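Local coordinates for putative flagellar protein FliS (Parabacteroides merdae ATCC 43184, PDB 4YOK), which is of unknown function, a two-domain beta protein whose N-terminal domain has a prealbumin-like (transthyretin-like) fold, at residues A31-L36 with S48-Q53; Q35-G40 with E65-T70. All coordinates share one frame; numbering follows the deposited sequence.

Overall arrangement
Both contacts lie in one antiparallel sheet of the N-terminal domain and share strand 33-37: contact 1 pairs it with the outermost strand 47-50, contact 2 with strand 64-70 on its other edge. Their centres are 13 Å apart, and they meet where Leu34 CB lies 3.4 Å from Thr69 O. Contact 1 is the more buried, its inner face made of valines and leucines, with a glutamine and a phenylalanine on the outer face. Contact 2 reaches further from the centre of the chain and is partly buried; its inner face is again apolar, leucines now joined by a tyrosine, but its outer face carries a tyrosine and an arginine, and waters bridge the backbones beyond its last pair.

Contact 1: residues A31-L36 with S48-Q53; sequences AVQLQL and SVFVGQ
Leu34 and Val49 form the hydrogen-bonded pair of a beta hairpin, strands 33-37 and 47-50, at one margin of an antiparallel sheet in the prealbumin-like domain. Each residue's N-H is given to the other's carbonyl. Leu34 N reaches Val49 O at 2.9 Å in the carbonyl plane. Val49 N, in return, meets Leu34 O from 35° above that carbonyl's plane. Beyond the pair, Val51 N donates almost straight to Val32 O (N-H...O 175°). Next to this bond a water accepts from Val32 N and probably donates to Val51 O, linking two backbone groups that do not meet directly. Gln33 N, on the opposite edge of its strand, is taken by Asn74 OD1.

Valine and leucine suit the inner face because they are compact and apolar and pack closely between the two sheets, here against Phe57 and Ala59 of strand 56-62. Val49 CG2 sits between its own backbone N and carbonyl carbon, and from there it presses on Leu34 CB at 3.6 Å. CG1, the other branch, meets Leu36 CD1, while Val51 CG2 touches Leu34 CG at 3.7 Å.

On the outer face Gln33 and Phe50 lie alongside, pointing the same way. The extended glutamine chain lays its CG 3.4 Å from Phe50 CD2, with amide and ring planes 38° apart. A long chain serves here because its methylenes pack on the ring while its amide stays near the surface. Replacing Gln33 with an alanine would probably leave this flank of the Phe50 ring without its methylene neighbour and open a gap there. Farther along, the small hydroxyl of Ser48 suits this face because it can hold a water, which joins Ser48 OG, at 2.8 Å, weakly to Gln35 NE2.

Contact 2: residues Q35-G40 with E65-T70; sequences QLYQDG and EYRLTT
Tyr37 CG stands anti to its carbonyl carbon (chi1 -71°), while Arg67 CG is anti to its backbone N and the arginine chain bends at chi3 (86°); in this one of the arginine's two conformers, the turns bring NH2 over the rim of one tyrosine ring face, 3.9 Å from Tyr37 CG, while NH1 and CZ lie nearest Tyr37 CB. The planes are 15° apart. Arginine suits this outer face because its flat, charged end can lie against a ring and still meet solvent. At the ring's edge, in one of two threonine conformers, Thr69 CG2 comes to 3.4 Å from Tyr37 CE1, while OG1 bonds to the Glu82 carbonyl.

Beneath, Leu36 sends CD2 to Tyr66 CB at 3.8 Å and to Leu68 CD1, an apolar cluster on the inner face. Gln38, extended, tilts its amide over the rim of one face of the Tyr66 ring, whose hydroxyl bonds to Phe62 O.

Four backbone bonds, each 2.8 Å between N and O, tie Gln35 to Thr69 and Tyr37 to Arg67 in both directions. Beyond these pairs, waters take over: one accepts from Asp39 N and donates to Glu65 O, another accepts from Glu65 N and, weakly, from Gln38 NE2. The two antiparallel strands, apolar toward the core and polar outward, belong to one sheet of the prealbumin-like beta-sandwich.

Contact 1: residues A31-L36 with S48-Q53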
ATOM      1  N   ALA A  31       8.925   1.321  -2.821  1.00 16.50           N
ATOM      2  CA  ALA A  31       8.363  -0.030  -2.796  1.00 15.92           C
ATOM      3  C   ALA A  31       7.333  -0.278  -3.899  1.00 20.12           C
ATOM      4  O   ALA A  31       7.348  -1.357  -4.511  1.00 20.62           O
ATOM      5  CB  ALA A  31       7.734  -0.306  -1.462  1.00 16.32           C
ATOM      6  N   VAL A  32       6.438   0.708  -4.142  1.00 18.13           N
ATOM      7  CA  VAL A  32       5.365   0.592  -5.133  1.00 16.98           C
ATOM      8  C   VAL A  32       5.443   1.756  -6.113  1.00 21.18           C
ATOM      9  O   VAL A  32       5.428   2.929  -5.711  1.00 18.63           O
ATOM     10  CB  VAL A  32       3.970   0.487  -4.464  1.00 19.58           C
ATOM     11  CG1 VAL A  32       2.857   0.333  -5.508  1.00 19.42           C
ATOM     12  CG2 VAL A  32       3.927  -0.665  -3.466  1.00 18.93           C
ATOM     13  N   GLN A  33       5.542   1.407  -7.411  1.00 18.93           N
ATOM     14  CA  GLN A  33       5.658   2.381  -8.480  1.00 19.64           C
ATOM     15  C   GLN A  33       4.646   2.181  -9.568  1.00 23.18           C
ATOM     16  O   GLN A  33       4.237   1.054  -9.844  1.00 21.50           O
ATOM     17  CB  GLN A  33       7.057   2.304  -9.111  1.00 22.39           C
ATOM     18  CG  GLN A  33       8.168   2.711  -8.151  1.00 39.88           C
ATOM     19  CD  GLN A  33       9.546   2.378  -8.668  1.00 60.47           C
ATOM     20  OE1 GLN A  33      10.319   1.662  -8.024  1.00 55.59           O
ATOM     21  NE2 GLN A  33       9.890   2.903  -9.830  1.00 50.28           N
ATOM     22  N   LEU A  34       4.289   3.281 -10.221  1.00 19.10           N
ATOM     23  CA  LEU A  34       3.472   3.284 -11.434  1.00 18.30           C
ATOM     24  C   LEU A  34       4.310   3.893 -12.533  1.00 21.71           C
ATOM     25  O   LEU A  34       5.364   4.473 -12.258  1.00 22.65           O
ATOM     26  CB  LEU A  34       2.145   4.045 -11.267  1.00 17.58           C
ATOM     27  CG  LEU A  34       1.225   3.624 -10.121  1.00 21.22           C
ATOM     28  CD1 LEU A  34       0.036   4.518 -10.072  1.00 21.18           C
ATOM     29  CD2 LEU A  34       0.813   2.140 -10.229  1.00 20.28           C
ATOM     30  N   GLN A  35       3.865   3.774 -13.780  1.00 19.67           N
ATOM     31  CA  GLN A  35       4.633   4.342 -14.881  1.00 20.39           C
ATOM     32  C   GLN A  35       3.735   5.175 -15.747  1.00 23.62           C
ATOM     33  O   GLN A  35       2.594   4.795 -15.978  1.00 22.91           O
ATOM     34  CB  GLN A  35       5.311   3.228 -15.699  1.00 21.86           C
ATOM     35  CG  GLN A  35       6.445   2.542 -14.928  1.00 34.58           C
ATOM     36  CD  GLN A  35       7.056   1.445 -15.737  1.00 47.28           C
ATOM     37  OE1 GLN A  35       6.453   0.394 -15.951  1.00 46.54           O
ATOM     38  NE2 GLN A  35       8.239   1.697 -16.255  1.00 36.87           N
ATOM     39  N   LEU A  36       4.232   6.340 -16.185  1.00 22.81           N
ATOM     40  CA  LEU A  36       3.494   7.254 -17.072  1.00 23.32           C
ATOM     41  C   LEU A  36       4.146   7.218 -18.435  1.00 27.47           C
ATOM     42  O   LEU A  36       5.319   7.584 -18.549  1.00 26.40           O
ATOM     43  CB  LEU A  36       3.490   8.689 -16.508  1.00 24.22           C
ATOM     44  CG  LEU A  36       2.457   8.993 -15.431  1.00 29.27           C
ATOM     45  CD1 LEU A  36       2.877  10.206 -14.622  1.00 30.77           C
ATOM     46  CD2 LEU A  36       1.088   9.271 -16.053  1.00 28.40           C
ATOM     47  N   SER A  48       8.601   7.367 -13.853  1.00 22.79           N
ATOM     48  CA  SER A  48       8.229   6.584 -12.661  1.00 23.00           C
ATOM     49  C   SER A  48       7.522   7.466 -11.648  1.00 26.79           C
ATOM     50  O   SER A  48       7.931   8.610 -11.432  1.00 26.13           O
ATOM     51  CB  SER A  48       9.446   5.941 -11.999  1.00 30.97           C
ATOM     52  OG  SER A  48      10.089   4.993 -12.836  1.00 43.18           O
ATOM     53  N   VAL A  49       6.456   6.954 -11.039  1.00 22.77           N
ATOM     54  CA  VAL A  49       5.782   7.699  -9.956  1.00 23.24           C
ATOM     55  C   VAL A  49       5.698   6.748  -8.773  1.00 27.45           C
ATOM     56  O   VAL A  49       5.436   5.562  -8.949  1.00 26.02           O
ATOM     57  CB  VAL A  49       4.430   8.407 -10.265  1.00 28.69           C
ATOM     58  CG1 VAL A  49       4.590   9.481 -11.343  1.00 29.36           C
ATOM     59  CG2 VAL A  49       3.331   7.428 -10.620  1.00 28.19           C
ATOM     60  N   PHE A  50       5.995   7.249  -7.594  1.00 25.03           N
ATOM     61  CA  PHE A  50       6.051   6.423  -6.403  1.00 24.84           C
ATOM     62  C   PHE A  50       4.737   6.605  -5.633  1.00 26.56           C
ATOM     63  O   PHE A  50       4.259   7.728  -5.458  1.00 27.63           O
ATOM     64  CB  PHE A  50       7.334   6.760  -5.602  1.00 27.77           C
ATOM     65  CG  PHE A  50       8.552   6.791  -6.516  1.00 31.21           C
ATOM     66  CD1 PHE A  50       8.893   7.948  -7.214  1.00 36.30           C
ATOM     67  CD2 PHE A  50       9.291   5.642  -6.755  1.00 33.82           C
ATOM     68  CE1 PHE A  50       9.947   7.949  -8.137  1.00 37.68           C
ATOM     69  CE2 PHE A  50      10.373   5.657  -7.654  1.00 36.48           C
ATOM     70  CZ  PHE A  50      10.693   6.811  -8.331  1.00 35.25           C
ATOM     71  N   VAL A  51       4.104   5.492  -5.283  1.00 19.86           N
ATOM     72  CA  VAL A  51       2.800   5.510  -4.613  1.00 18.61           C
ATOM     73  C   VAL A  51       3.006   5.634  -3.089  1.00 21.51           C
ATOM     74  O   VAL A  51       3.912   5.016  -2.543  1.00 21.86           O
ATOM     75  CB  VAL A  51       1.989   4.252  -5.020  1.00 20.81           C
ATOM     76  CG1 VAL A  51       0.613   4.263  -4.381  1.00 20.07           C
ATOM     77  CG2 VAL A  51       1.850   4.158  -6.551  1.00 20.21           C
ATOM     78  N   GLY A  52       2.206   6.480  -2.439  1.00 17.44           N
ATOM     79  CA  GLY A  52       2.304   6.698  -0.991  1.00 17.43           C
ATOM     80  C   GLY A  52       1.595   5.638  -0.180  1.00 20.18           C
ATOM     81  O   GLY A  52       0.951   4.748  -0.739  1.00 17.84           O
ATOM     82  N   GLN A  53       1.640   5.766   1.142  1.00 17.79           N
ATOM     83  CA  GLN A  53       0.998   4.825   2.067  1.00 19.11           C
ATOM     84  C   GLN A  53      -0.494   4.671   1.872  1.00 21.65           C
ATOM     85  O   GLN A  53      -1.040   3.599   2.119  1.00 20.38           O
ATOM     86  CB  GLN A  53       1.178   5.329   3.502  1.00 22.03           C
ATOM     87  CG  GLN A  53       2.502   5.044   4.099  1.00 29.68           C
ATOM     88  CD  GLN A  53       2.377   4.937   5.603  1.00 30.31           C
ATOM     89  OE1 GLN A  53       2.981   4.072   6.198  1.00 21.09           O
ATOM     90  NE2 GLN A  53       1.638   5.852   6.249  1.00 23.96           N
TER
HETATM   91  O   HOH W   1       5.980   3.070  -2.409  1.00 18.09           O
HETATM   92  O   HOH W   2      10.074   4.470 -15.536  1.00 47.98           O

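Contact 2: residues Q35-G40 with E65-T70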
ATOM      1  N   GLN A  35       3.865   3.774 -13.780  1.00 19.67           N
ATOM      2  CA  GLN A  35       4.633   4.342 -14.881  1.00 20.39           C
ATOM      3  C   GLN A  35       3.735   5.175 -15.747  1.00 23.62           C
ATOM      4  O   GLN A  35       2.594   4.795 -15.978  1.00 22.91           O
ATOM      5  CB  GLN A  35       5.311   3.228 -15.699  1.00 21.86           C
ATOM      6  CG  GLN A  35       6.445   2.542 -14.928  1.00 34.58           C
ATOM      7  CD  GLN A  35       7.056   1.445 -15.737  1.00 47.28           C
ATOM      8  OE1 GLN A  35       6.453   0.394 -15.951  1.00 46.54           O
ATOM      9  NE2 GLN A  35       8.239   1.697 -16.255  1.00 36.87           N
ATOM     10  N   LEU A  36       4.232   6.340 -16.185  1.00 22.81           N
ATOM     11  CA  LEU A  36       3.494   7.254 -17.072  1.00 23.32           C
ATOM     12  C   LEU A  36       4.146   7.218 -18.435  1.00 27.47           C
ATOM     13  O   LEU A  36       5.319   7.584 -18.549  1.00 26.40           O
ATOM     14  CB  LEU A  36       3.490   8.689 -16.508  1.00 24.22           C
ATOM     15  CG  LEU A  36       2.457   8.993 -15.431  1.00 29.27           C
ATOM     16  CD1 LEU A  36       2.877  10.206 -14.622  1.00 30.77           C
ATOM     17  CD2 LEU A  36       1.088   9.271 -16.053  1.00 28.40           C
ATOM     18  N   TYR A  37       3.413   6.737 -19.453  1.00 25.56           N
ATOM     19  CA  TYR A  37       3.921   6.635 -20.838  1.00 27.08           C
ATOM     20  C   TYR A  37       3.359   7.733 -21.709  1.00 34.42           C
ATOM     21  O   TYR A  37       2.215   8.138 -21.526  1.00 30.48           O
ATOM     22  CB  TYR A  37       3.566   5.283 -21.484  1.00 27.54           C
ATOM     23  CG  TYR A  37       4.327   4.107 -20.921  1.00 29.78           C
ATOM     24  CD1 TYR A  37       3.866   3.426 -19.798  1.00 30.92           C
ATOM     25  CD2 TYR A  37       5.503   3.653 -21.528  1.00 30.66           C
ATOM     26  CE1 TYR A  37       4.589   2.373 -19.244  1.00 33.28           C
ATOM     27  CE2 TYR A  37       6.216   2.574 -20.999  1.00 31.43           C
ATOM     28  CZ  TYR A  37       5.753   1.940 -19.852  1.00 38.69           C
ATOM     29  OH  TYR A  37       6.432   0.892 -19.276  1.00 41.65           O
ATOM     30  N   GLN A  38       4.140   8.154 -22.705  1.00 37.54           N
ATOM     31  CA  GLN A  38       3.711   9.135 -23.708  1.00 41.59           C
ATOM     32  C   GLN A  38       4.091   8.605 -25.077  1.00 49.76           C
ATOM     33  O   GLN A  38       5.237   8.200 -25.272  1.00 50.95           O
ATOM     34  CB  GLN A  38       4.338  10.514 -23.443  1.00 44.00           C
ATOM     35  CG  GLN A  38       3.601  11.661 -24.125  1.00 57.15           C
ATOM     36  CD  GLN A  38       3.712  12.972 -23.380  1.00 69.61           C
ATOM     37  OE1 GLN A  38       4.735  13.295 -22.761  1.00 61.16           O
ATOM     38  NE2 GLN A  38       2.663  13.782 -23.466  1.00 60.25           N
ATOM     39  N   ASP A  39       3.125   8.534 -25.999  1.00 49.68           N
ATOM     40  CA  ASP A  39       3.380   8.077 -27.372  1.00 51.79           C
ATOM     41  C   ASP A  39       3.449   9.290 -28.299  1.00 57.49           C
ATOM     42  O   ASP A  39       2.476  10.045 -28.390  1.00 57.98           O
ATOM     43  CB  ASP A  39       2.291   7.108 -27.827  1.00 52.54           C
ATOM     44  N   GLY A  40       4.606   9.491 -28.927  1.00 54.74           N
ATOM     45  CA  GLY A  40       4.844  10.601 -29.853  1.00 54.93           C
ATOM     46  C   GLY A  40       6.220  10.573 -30.492  1.00 58.56           C
ATOM     47  O   GLY A  40       7.047   9.725 -30.127  1.00 58.60           O
ATOM     48  N   GLU A  65      -1.008  14.233 -23.146  1.00 31.66           N
ATOM     49  CA  GLU A  65      -1.707  12.962 -23.002  1.00 30.81           C
ATOM     50  C   GLU A  65      -0.742  11.898 -22.502  1.00 31.76           C
ATOM     51  O   GLU A  65       0.362  11.760 -23.028  1.00 30.71           O
ATOM     52  CB  GLU A  65      -2.341  12.549 -24.340  1.00 33.08           C
ATOM     53  CG  GLU A  65      -3.331  11.407 -24.201  1.00 49.86           C
ATOM     54  CD  GLU A  65      -4.312  11.296 -25.348  1.00 77.18           C
ATOM     55  OE1 GLU A  65      -3.935  10.733 -26.401  1.00 82.19           O
ATOM     56  OE2 GLU A  65      -5.461  11.770 -25.193  1.00 72.39           O
ATOM     57  N   TYR A  66      -1.161  11.170 -21.466  1.00 29.04           N
ATOM     58  CA  TYR A  66      -0.352  10.126 -20.835  1.00 28.41           C
ATOM     59  C   TYR A  66      -1.118   8.852 -20.633  1.00 32.86           C
ATOM     60  O   TYR A  66      -2.353   8.869 -20.529  1.00 33.50           O
ATOM     61  CB  TYR A  66       0.125  10.583 -19.443  1.00 28.62           C
ATOM     62  CG  TYR A  66       1.100  11.732 -19.448  1.00 30.10           C
ATOM     63  CD1 TYR A  66       2.471  11.508 -19.532  1.00 31.60           C
ATOM     64  CD2 TYR A  66       0.657  13.048 -19.326  1.00 30.36           C
ATOM     65  CE1 TYR A  66       3.378  12.565 -19.517  1.00 31.01           C
ATOM     66  CE2 TYR A  66       1.554  14.114 -19.327  1.00 30.65           C
ATOM     67  CZ  TYR A  66       2.913  13.870 -19.429  1.00 34.64           C
ATOM     68  OH  TYR A  66       3.803  14.917 -19.420  1.00 31.16           O
ATOM     69  N   ARG A  67      -0.366   7.751 -20.521  1.00 27.24           N
ATOM     70  CA  ARG A  67      -0.925   6.440 -20.205  0.50 25.92           C
ATOM     71  C   ARG A  67      -0.321   5.996 -18.876  1.00 28.33           C
ATOM     72  O   ARG A  67       0.886   5.752 -18.776  1.00 28.34           O
ATOM     73  CB  ARG A  67      -0.705   5.404 -21.325  0.50 26.64           C
ATOM     74  CG  ARG A  67      -1.475   4.098 -21.079  0.50 32.57           C
ATOM     75  CD  ARG A  67      -1.411   3.144 -22.260  0.50 44.91           C
ATOM     76  NE  ARG A  67      -0.215   2.300 -22.213  0.50 55.51           N
ATOM     77  CZ  ARG A  67       0.899   2.522 -22.907  0.50 67.97           C
ATOM     78  NH1 ARG A  67       0.985   3.567 -23.724  0.50 56.62           N
ATOM     79  NH2 ARG A  67       1.931   1.697 -22.795  0.50 52.05           N
ATOM     80  N   LEU A  68      -1.171   5.966 -17.823  1.00 24.90           N
ATOM     81  CA  LEU A  68      -0.767   5.591 -16.471  1.00 22.63           C
ATOM     82  C   LEU A  68      -0.953   4.085 -16.276  1.00 24.79           C
ATOM     83  O   LEU A  68      -2.075   3.579 -16.449  1.00 23.23           O
ATOM     84  CB  LEU A  68      -1.584   6.390 -15.457  1.00 21.96           C
ATOM     85  CG  LEU A  68      -1.326   6.082 -13.981  1.00 24.23           C
ATOM     86  CD1 LEU A  68       0.101   6.492 -13.554  1.00 23.55           C
ATOM     87  CD2 LEU A  68      -2.361   6.787 -13.137  1.00 25.76           C
ATOM     88  N   THR A  69       0.147   3.358 -15.934  1.00 21.08           N
ATOM     89  CA  THR A  69       0.041   1.905 -15.768  0.60 20.90           C
ATOM     90  C   THR A  69       0.807   1.398 -14.549  1.00 23.95           C
ATOM     91  O   THR A  69       1.648   2.106 -13.988  1.00 21.93           O
ATOM     92  CB  THR A  69       0.507   1.180 -17.062  0.60 30.94           C
ATOM     93  OG1 THR A  69       0.188  -0.206 -16.986  0.60 28.74           O
ATOM     94  CG2 THR A  69       1.987   1.336 -17.331  0.60 31.91           C
ATOM     95  N   THR A  70       0.514   0.130 -14.154  1.00 20.29           N
ATOM     96  CA  THR A  70       1.238  -0.507 -13.059  1.00 17.70           C
ATOM     97  C   THR A  70       2.595  -0.940 -13.629  1.00 23.83           C
ATOM     98  O   THR A  70       2.761  -1.029 -14.851  1.00 24.07           O
ATOM     99  CB  THR A  70       0.457  -1.692 -12.501  1.00 19.29           C
ATOM    100  OG1 THR A  70       0.147  -2.605 -13.559  1.00 22.55           O
ATOM    101  CG2 THR A  70      -0.772  -1.271 -11.715  1.00 19.10           C
TER
HETATM  102  O   HOH W   3       0.786  14.534 -25.491  1.00 50.94           O
HETATM  103  O   HOH W   4       0.773  10.333 -25.502  1.00 67.10           O